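Local coordinates for glutamate racemase (Escherichia coli, PDB 2JFN), which belongs to the Asp/Glu/Hydantoin racemase family and holds glutamic acid and uridine-5'-diphosphate-N-acetylmuramoyl-L-alanine in this structure, at residues P197-L202 / G221-D226; L187-L191 / L214-P219; A249-I253 / G274-L278. All coordinates share one frame; numbering follows the deposited sequence.

Interaction 1: P197-L202 / G221-D226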
loop_
_atom_site.group_PDB
_atom_site.type_symbol
_atom_site.label_atom_id
_atom_site.label_comp_id
_atom_site.label_asym_id
_atom_site.label_seq_id
_atom_site.Cartn_x
_atom_site.Cartn_y
_atom_site.Cartn_z
ATOM N N PRO A 197 -17.473 3.242 14.506
ATOM C CA PRO A 197 -16.128 2.968 15.025
ATOM C C PRO A 197 -15.444 4.275 15.394
ATOM O O PRO A 197 -15.587 5.265 14.683
ATOM C CB PRO A 197 -15.424 2.297 13.839
ATOM C CG PRO A 197 -16.538 1.736 13.030
ATOM C CD PRO A 197 -17.598 2.795 13.109
ATOM N N ASP A 198 -14.710 4.300 16.500
ATOM C CA ASP A 198 -14.011 5.525 16.853
ATOM C C ASP A 198 -12.584 5.426 16.301
ATOM O O ASP A 198 -11.819 6.391 16.320
ATOM C CB ASP A 198 -14.026 5.745 18.379
ATOM C CG ASP A 198 -13.106 4.799 19.141
ATOM O OD1 ASP A 198 -12.729 3.732 18.606
ATOM O OD2 ASP A 198 -12.774 5.134 20.308
ATOM N N THR A 199 -12.257 4.253 15.770
ATOM C CA THR A 199 -10.935 3.995 15.191
ATOM C C THR A 199 -11.117 3.248 13.866
ATOM O O THR A 199 -11.762 2.207 13.826
ATOM C CB THR A 199 -10.089 3.142 16.153
ATOM O OG1 THR A 199 -10.086 3.754 17.451
ATOM C CG2 THR A 199 -8.649 3.038 15.655
ATOM N N VAL A 200 -10.562 3.783 12.780
ATOM C CA VAL A 200 -10.700 3.144 11.474
ATOM C C VAL A 200 -9.343 2.773 10.892
ATOM O O VAL A 200 -8.485 3.633 10.705
ATOM C CB VAL A 200 -11.429 4.067 10.460
ATOM C CG1 VAL A 200 -11.476 3.401 9.084
ATOM C CG2 VAL A 200 -12.855 4.359 10.940
ATOM N N VAL A 201 -9.166 1.488 10.607
ATOM C CA VAL A 201 -7.925 0.979 10.034
ATOM C C VAL A 201 -7.980 1.071 8.516
ATOM O O VAL A 201 -8.921 0.593 7.894
ATOM C CB VAL A 201 -7.708 -0.510 10.401
ATOM C CG1 VAL A 201 -6.462 -1.054 9.694
ATOM C CG2 VAL A 201 -7.568 -0.657 11.908
ATOM N N LEU A 202 -6.984 1.706 7.918
ATOM C CA LEU A 202 -6.939 1.790 6.466
ATOM C C LEU A 202 -6.128 0.570 6.053
ATOM O O LEU A 202 -4.893 0.577 6.123
ATOM C CB LEU A 202 -6.262 3.090 6.031
ATOM C CG LEU A 202 -6.979 4.327 6.587
ATOM C CD1 LEU A 202 -6.341 5.604 6.054
ATOM C CD2 LEU A 202 -8.452 4.264 6.207
ATOM N N GLY A 221 -14.265 12.923 15.414
ATOM C CA GLY A 221 -13.552 12.109 16.382
ATOM C C GLY A 221 -13.026 10.762 15.922
ATOM O O GLY A 221 -12.394 10.055 16.708
ATOM N N THR A 222 -13.279 10.391 14.671
ATOM C CA THR A 222 -12.789 9.111 14.163
ATOM C C THR A 222 -11.284 9.204 13.932
ATOM O O THR A 222 -10.799 10.130 13.278
ATOM C CB THR A 222 -13.461 8.718 12.826
ATOM O OG1 THR A 222 -14.891 8.735 12.966
ATOM C CG2 THR A 222 -13.019 7.320 12.421
ATOM N N ARG A 223 -10.543 8.244 14.476
ATOM C CA ARG A 223 -9.098 8.230 14.319
ATOM C C ARG A 223 -8.684 7.237 13.240
ATOM O O ARG A 223 -9.053 6.065 13.295
ATOM C CB ARG A 223 -8.435 7.856 15.645
ATOM C CG ARG A 223 -6.923 7.818 15.600
ATOM C CD ARG A 223 -6.386 7.627 17.003
ATOM N NE ARG A 223 -4.928 7.625 17.067
ATOM C CZ ARG A 223 -4.250 7.630 18.208
ATOM N NH1 ARG A 223 -4.908 7.646 19.360
ATOM N NH2 ARG A 223 -2.927 7.608 18.204
ATOM N N LEU A 224 -7.915 7.709 12.262
ATOM C CA LEU A 224 -7.454 6.851 11.177
ATOM C C LEU A 224 -6.117 6.223 11.549
ATOM O O LEU A 224 -5.221 6.892 12.068
ATOM C CB LEU A 224 -7.288 7.653 9.882
ATOM C CG LEU A 224 -8.531 8.386 9.366
ATOM C CD1 LEU A 224 -8.189 9.120 8.079
ATOM C CD2 LEU A 224 -9.656 7.391 9.138
ATOM N N VAL A 225 -5.992 4.933 11.278
ATOM C CA VAL A 225 -4.769 4.208 11.575
ATOM C C VAL A 225 -4.295 3.429 10.345
ATOM O O VAL A 225 -5.079 2.734 9.704
ATOM C CB VAL A 225 -4.990 3.193 12.724
ATOM C CG1 VAL A 225 -3.698 2.438 13.005
ATOM C CG2 VAL A 225 -5.474 3.912 13.979
ATOM N N ASP A 226 -3.018 3.556 10.006
ATOM C CA ASP A 226 -2.485 2.793 8.890
ATOM C C ASP A 226 -1.109 2.253 9.251
ATOM O O ASP A 226 -0.626 2.453 10.370
ATOM C CB ASP A 226 -2.455 3.613 7.582
ATOM C CG ASP A 226 -1.562 4.832 7.654
ATOM O OD1 ASP A 226 -0.366 4.694 7.980
ATOM O OD2 ASP A 226 -2.059 5.942 7.364
HETATM O O HOH W 1 -16.243 8.453 15.651
HETATM O O HOH W 2 -11.260 8.332 18.496
#
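V200 and R223 lie at the middle of a backbone ladder between two parallel strands, 199-202 and 223-225. V200 N donates to R223 O at 2.8 Å, and V200 O accepts V225 N at 2.9 Å. V200 thus spans L224, bonding to the residues before and after it. The ladder goes on at both ends. R223 N donates to D198 O at 2.9 Å, and L202 N to V225 O at 2.8 Å. T199 and V201 turn their backbone bonds to strand 129-134 instead.

Apolar contacts lie on both faces. On one, T199 CG2 meets V225 CG2 at 3.7 Å, and helix 118-124 covers this side, with A121 on T199 and V201. On the other, V200 CG2 and T222 CG2 press to 3.3 Å, tighter than usual van der Waals contact. The T222 methyl stands anti to its own backbone N (chi1 -54° for OG1), which leaves OG1 beside that N; OG1 bonds P219 O. L224 CD2 packs on V200 CB at 4.0 Å, and helix 211-217 covers L224 and L202.

Polar groups gather at the ends. One water donates to both D198 O and G221 O, so D198 O has two donors. D198 OD1 takes T199 OG1 from above the carboxylate plane and also bonds T125, while OD2 takes the N atoms of A126 and N127. At the other end D226 OD1 caps G228 N.

Strand 199-202, helix 211-217 and strand 223-225 form a beta-alpha-beta unit, with 223-225 outermost in the parallel sheet. Four backbone bonds set the register and methyl groups touch on both faces. D198 ties one end to the loop at T125-N127, and D226 caps the start of helix 228-241.

Interaction 2: L187-L191 / L214-P219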
loop_
_atom_site.group_PDB
_atom_site.type_symbol
_atom_site.label_atom_id
_atom_site.label_comp_id
_atom_site.label_asym_id
_atom_site.label_seq_id
_atom_site.Cartn_x
_atom_site.Cartn_y
_atom_site.Cartn_z
ATOM N N LEU A 187 -19.584 4.940 2.550
ATOM C CA LEU A 187 -19.557 4.862 4.009
ATOM C C LEU A 187 -20.935 4.948 4.678
ATOM O O LEU A 187 -21.032 4.970 5.904
ATOM C CB LEU A 187 -18.642 5.967 4.567
ATOM C CG LEU A 187 -17.166 5.874 4.155
ATOM C CD1 LEU A 187 -16.431 7.166 4.498
ATOM C CD2 LEU A 187 -16.523 4.693 4.856
ATOM N N ARG A 188 -21.994 4.974 3.873
ATOM C CA ARG A 188 -23.354 5.077 4.402
ATOM C C ARG A 188 -23.601 4.103 5.558
ATOM O O ARG A 188 -24.106 4.501 6.603
ATOM C CB ARG A 188 -24.389 4.862 3.280
ATOM C CG ARG A 188 -25.811 5.330 3.650
ATOM C CD ARG A 188 -26.778 5.265 2.466
ATOM N NE ARG A 188 -27.160 3.895 2.122
ATOM C CZ ARG A 188 -28.081 3.582 1.213
ATOM N NH1 ARG A 188 -28.714 4.539 0.550
ATOM N NH2 ARG A 188 -28.380 2.315 0.974
ATOM N N PRO A 189 -23.223 2.820 5.396
ATOM C CA PRO A 189 -23.425 1.828 6.459
ATOM C C PRO A 189 -22.939 2.326 7.818
ATOM O O PRO A 189 -23.621 2.166 8.837
ATOM C CB PRO A 189 -22.602 0.637 5.977
ATOM C CG PRO A 189 -22.680 0.746 4.501
ATOM C CD PRO A 189 -22.501 2.223 4.257
ATOM N N TRP A 190 -21.750 2.921 7.826
ATOM C CA TRP A 190 -21.158 3.435 9.052
ATOM C C TRP A 190 -21.821 4.717 9.530
ATOM O O TRP A 190 -22.005 4.912 10.725
ATOM C CB TRP A 190 -19.655 3.657 8.852
ATOM C CG TRP A 190 -18.874 2.373 8.791
ATOM C CD1 TRP A 190 -19.377 1.104 8.840
ATOM C CD2 TRP A 190 -17.450 2.237 8.691
ATOM N NE1 TRP A 190 -18.357 0.187 8.777
ATOM C CE2 TRP A 190 -17.163 0.855 8.684
ATOM C CE3 TRP A 190 -16.390 3.150 8.605
ATOM C CZ2 TRP A 190 -15.859 0.361 8.597
ATOM C CZ3 TRP A 190 -15.087 2.656 8.519
ATOM C CH2 TRP A 190 -14.838 1.274 8.515
ATOM N N LEU A 191 -22.182 5.587 8.597
ATOM C CA LEU A 191 -22.834 6.838 8.957
ATOM C C LEU A 191 -24.230 6.603 9.533
ATOM O O LEU A 191 -24.805 7.498 10.141
ATOM C CB LEU A 191 -22.920 7.762 7.740
ATOM C CG LEU A 191 -21.569 8.243 7.207
ATOM C CD1 LEU A 191 -21.763 8.991 5.892
ATOM C CD2 LEU A 191 -20.907 9.140 8.253
ATOM N N LEU A 214 -11.648 11.413 3.663
ATOM C CA LEU A 214 -12.259 10.512 4.643
ATOM C C LEU A 214 -12.627 11.242 5.926
ATOM O O LEU A 214 -13.690 11.010 6.498
ATOM C CB LEU A 214 -11.320 9.350 4.975
ATOM C CG LEU A 214 -11.166 8.289 3.878
ATOM C CD1 LEU A 214 -10.052 7.319 4.241
ATOM C CD2 LEU A 214 -12.498 7.555 3.695
ATOM N N LEU A 215 -11.749 12.130 6.370
ATOM C CA LEU A 215 -12.000 12.874 7.591
ATOM C C LEU A 215 -13.143 13.876 7.451
ATOM O O LEU A 215 -13.728 14.294 8.446
ATOM C CB LEU A 215 -10.714 13.567 8.046
ATOM C CG LEU A 215 -9.664 12.561 8.530
ATOM C CD1 LEU A 215 -8.376 13.271 8.880
ATOM C CD2 LEU A 215 -10.205 11.813 9.742
ATOM N N GLN A 216 -13.470 14.258 6.222
ATOM C CA GLN A 216 -14.565 15.199 6.011
ATOM C C GLN A 216 -15.904 14.468 6.048
ATOM O O GLN A 216 -16.929 15.042 6.410
ATOM C CB GLN A 216 -14.427 15.907 4.659
ATOM C CG GLN A 216 -13.170 16.743 4.492
ATOM C CD GLN A 216 -13.165 17.518 3.186
ATOM O OE1 GLN A 216 -13.909 18.487 3.026
ATOM N NE2 GLN A 216 -12.335 17.088 2.240
ATOM N N VAL A 217 -15.883 13.193 5.676
ATOM C CA VAL A 217 -17.089 12.380 5.627
ATOM C C VAL A 217 -17.364 11.578 6.893
ATOM O O VAL A 217 -18.512 11.450 7.312
ATOM C CB VAL A 217 -17.025 11.403 4.420
ATOM C CG1 VAL A 217 -18.248 10.498 4.395
ATOM C CG2 VAL A 217 -16.927 12.192 3.134
ATOM N N LEU A 218 -16.315 11.029 7.496
ATOM C CA LEU A 218 -16.471 10.223 8.703
ATOM C C LEU A 218 -16.903 11.046 9.913
ATOM O O LEU A 218 -16.568 12.228 10.030
ATOM C CB LEU A 218 -15.161 9.496 9.033
ATOM C CG LEU A 218 -14.673 8.412 8.061
ATOM C CD1 LEU A 218 -13.222 8.082 8.373
ATOM C CD2 LEU A 218 -15.548 7.168 8.172
ATOM N N PRO A 219 -17.660 10.427 10.832
ATOM C CA PRO A 219 -18.121 11.127 12.033
ATOM C C PRO A 219 -16.973 11.726 12.833
ATOM O O PRO A 219 -15.901 11.126 12.957
ATOM C CB PRO A 219 -18.876 10.045 12.809
ATOM C CG PRO A 219 -18.302 8.765 12.295
ATOM C CD PRO A 219 -18.144 9.037 10.822
#
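L187 reaches across to helix 211-217 and the turn after it with one methyl, CD1. L187 CD1 lies 3.8 Å from V217 CG1 and from L218 CD2, and 4.0 Å from L214 CD2. The L187 side chain crosses that of L218 at about a right angle. Its CG is anti to the carbonyl carbon (chi1 -63°), and from there the branch carries CD1 in among the three partners. L160 and L133 of the sheet below also touch L187.

L191 uses both of its methyls. L191 CD1 rests on V217 CG1 at 4.1 Å. L191 CD2 approaches V217 O at 3.5 Å and the ring carbon CD of P219 at 3.8 Å. L191 is exposed, so this is the outer side of the contact.

V217 joins the two leucines. Its CG1, anti to the backbone N (chi1 177°), is the branch that touches both L187 and L191. L183 and K184 of helix 180-186 lie against V217 as well.

W190 adds a smaller contact. At the edge of the indole, W190 CE3 has L218 CD2 near the ring plane at 4.1 Å. The indole also packs on L133 and L160.

No hydrogen bond crosses this contact. Each segment is held by its own turn, as in L218 N to L214 O and L191 N to L187 O. Leucines and a valine around the start of helix 188-191 and the end of helix 211-217 thus pack against each other over the strands. This is the helix layer on one face of the parallel sheet of an alpha/beta domain.

Interaction 3: A249-I253 / G274-L278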
loop_
_atom_site.group_PDB
_atom_site.type_symbol
_atom_site.label_atom_id
_atom_site.label_comp_id
_atom_site.label_asym_id
_atom_site.label_seq_id
_atom_site.Cartn_x
_atom_site.Cartn_y
_atom_site.Cartn_z
ATOM N N ALA A 249 24.002 5.728 -7.163
ATOM C CA ALA A 249 24.026 7.180 -7.070
ATOM C C ALA A 249 22.997 7.781 -8.026
ATOM O O ALA A 249 22.776 8.991 -8.031
ATOM C CB ALA A 249 25.428 7.711 -7.387
ATOM N N ASP A 250 22.365 6.931 -8.834
ATOM C CA ASP A 250 21.356 7.399 -9.779
ATOM C C ASP A 250 20.187 8.020 -9.025
ATOM O O ASP A 250 19.960 7.717 -7.853
ATOM C CB ASP A 250 20.843 6.247 -10.656
ATOM C CG ASP A 250 21.891 5.740 -11.635
ATOM O OD1 ASP A 250 22.955 6.384 -11.762
ATOM O OD2 ASP A 250 21.649 4.698 -12.287
ATOM N N ALA A 251 19.447 8.892 -9.701
ATOM C CA ALA A 251 18.300 9.553 -9.094
ATOM C C ALA A 251 17.137 8.573 -8.963
ATOM O O ALA A 251 17.133 7.520 -9.597
ATOM C CB ALA A 251 17.881 10.745 -9.939
ATOM N N ASN A 252 16.155 8.927 -8.139
ATOM C CA ASN A 252 14.992 8.073 -7.932
ATOM C C ASN A 252 14.268 7.866 -9.252
ATOM O O ASN A 252 14.195 8.772 -10.075
ATOM C CB ASN A 252 14.023 8.701 -6.928
ATOM C CG ASN A 252 14.660 8.947 -5.582
ATOM O OD1 ASN A 252 15.552 8.210 -5.159
ATOM N ND2 ASN A 252 14.193 9.977 -4.889
ATOM N N ILE A 253 13.724 6.674 -9.450
ATOM C CA ILE A 253 13.019 6.388 -10.692
ATOM C C ILE A 253 11.726 5.600 -10.468
ATOM O O ILE A 253 11.614 4.815 -9.520
ATOM C CB ILE A 253 13.947 5.608 -11.657
ATOM C CG1 ILE A 253 13.263 5.397 -13.007
ATOM C CG2 ILE A 253 14.324 4.273 -11.044
ATOM C CD1 ILE A 253 14.137 4.664 -14.002
ATOM N N GLY A 274 9.088 12.894 -5.810
ATOM C CA GLY A 274 10.528 12.707 -5.817
ATOM C C GLY A 274 11.071 11.790 -6.900
ATOM O O GLY A 274 12.248 11.435 -6.877
ATOM N N PHE A 275 10.222 11.391 -7.841
ATOM C CA PHE A 275 10.664 10.529 -8.935
ATOM C C PHE A 275 10.681 11.385 -10.191
ATOM O O PHE A 275 9.632 11.731 -10.730
ATOM C CB PHE A 275 9.713 9.342 -9.120
ATOM C CG PHE A 275 9.595 8.469 -7.903
ATOM C CD1 PHE A 275 8.561 8.659 -6.990
ATOM C CD2 PHE A 275 10.541 7.484 -7.647
ATOM C CE1 PHE A 275 8.473 7.880 -5.833
ATOM C CE2 PHE A 275 10.464 6.700 -6.497
ATOM C CZ PHE A 275 9.426 6.900 -5.586
ATOM N N GLU A 276 11.881 11.734 -10.640
ATOM C CA GLU A 276 12.047 12.579 -11.817
ATOM C C GLU A 276 11.624 11.919 -13.114
ATOM O O GLU A 276 11.071 12.572 -14.003
ATOM C CB GLU A 276 13.508 13.010 -11.947
ATOM C CG GLU A 276 14.498 11.853 -11.899
ATOM C CD GLU A 276 15.693 12.070 -12.810
ATOM O OE1 GLU A 276 16.226 13.204 -12.844
ATOM O OE2 GLU A 276 16.109 11.104 -13.487
ATOM N N THR A 277 11.873 10.618 -13.211
ATOM C CA THR A 277 11.573 9.881 -14.427
ATOM C C THR A 277 10.637 8.690 -14.251
ATOM O O THR A 277 10.601 8.058 -13.194
ATOM C CB THR A 277 12.894 9.369 -15.055
ATOM O OG1 THR A 277 13.796 10.472 -15.219
ATOM C CG2 THR A 277 12.642 8.717 -16.401
ATOM N N LEU A 278 9.883 8.407 -15.310
ATOM C CA LEU A 278 8.965 7.278 -15.369
ATOM C C LEU A 278 9.368 6.479 -16.604
ATOM O O LEU A 278 9.359 7.008 -17.717
ATOM C CB LEU A 278 7.519 7.748 -15.526
ATOM C CG LEU A 278 6.512 6.642 -15.853
ATOM C CD1 LEU A 278 6.355 5.698 -14.664
ATOM C CD2 LEU A 278 5.176 7.264 -16.207
HETATM O O HOH W 3 15.779 8.636 -12.667
#
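The F275 ring meets N252 and I253. I253 N lies at the ring edge, in its plane. I253 O and N252 CB approach obliquely, at 3.4 Å and 3.8 Å from F275 CD2. The Y37 ring also meets F275, with the planes at about 45°. The second flat group is the N252 amide, and G274 O lies almost in its plane. The third is the E276 carboxylate, which takes T277 OG1 from above its plane.

G274 ends helix 267-272 with a Schellman motif and a positive phi. The contact sits at the start of neighbouring parallel strands, 253-256 and 277-280, which are joined by a beta-alpha-beta crossover through two helices.

The one direct hydrogen bond across the contact runs from N252 ND2 to G274 O at 3.1 Å, with an N-H...O angle of 156°. The carbonyl that follows the helix end is thus gripped by the loop ahead of strand 253-256. The other end of the same amide, OD1, accepts Y49 N of strand 48-53. With both ends bonded, the rotation of the amide is fixed.

I253 is buried. I253 CG1 reaches T277 O at 3.8 Å. Its backbone bonds go to Y49 and Y51, while T277 bonds to A254.

At the surface E276 folds back over the loop. Its CG stands between the backbone N and the carbonyl carbon (chi1 52°) and the chain bends at chi2. This places E276 CG 3.6 Å from N252 O and E276 CD 3.8 Å from A251 CB. A water completes the link, donating to N252 O at 3.0 Å and to E276 OE2 at 2.6 Å.

In the fold
Interaction 2 opens first along the chain, at 187-191. Interaction 1 opens next, at 197-202. Segment 214-219 then closes interaction 2, and 221-226 closes interaction 1, so the two loops cross. Their centres are about 11 Å apart and they touch: V200 CG2 packs on W190 CZ3 and L224 CD2 on L218 CD1. Together they tie the edge of the four-stranded parallel sheet to the helices over one of its faces. Interaction 3 follows in series. It closes a loop from 249-253 to 274-278 on the opposite side of the chain's centre, at the edge of the other, mixed sheet, where strands 253-256 and 277-280 begin. Its centre is about 33 Å from that of interaction 1.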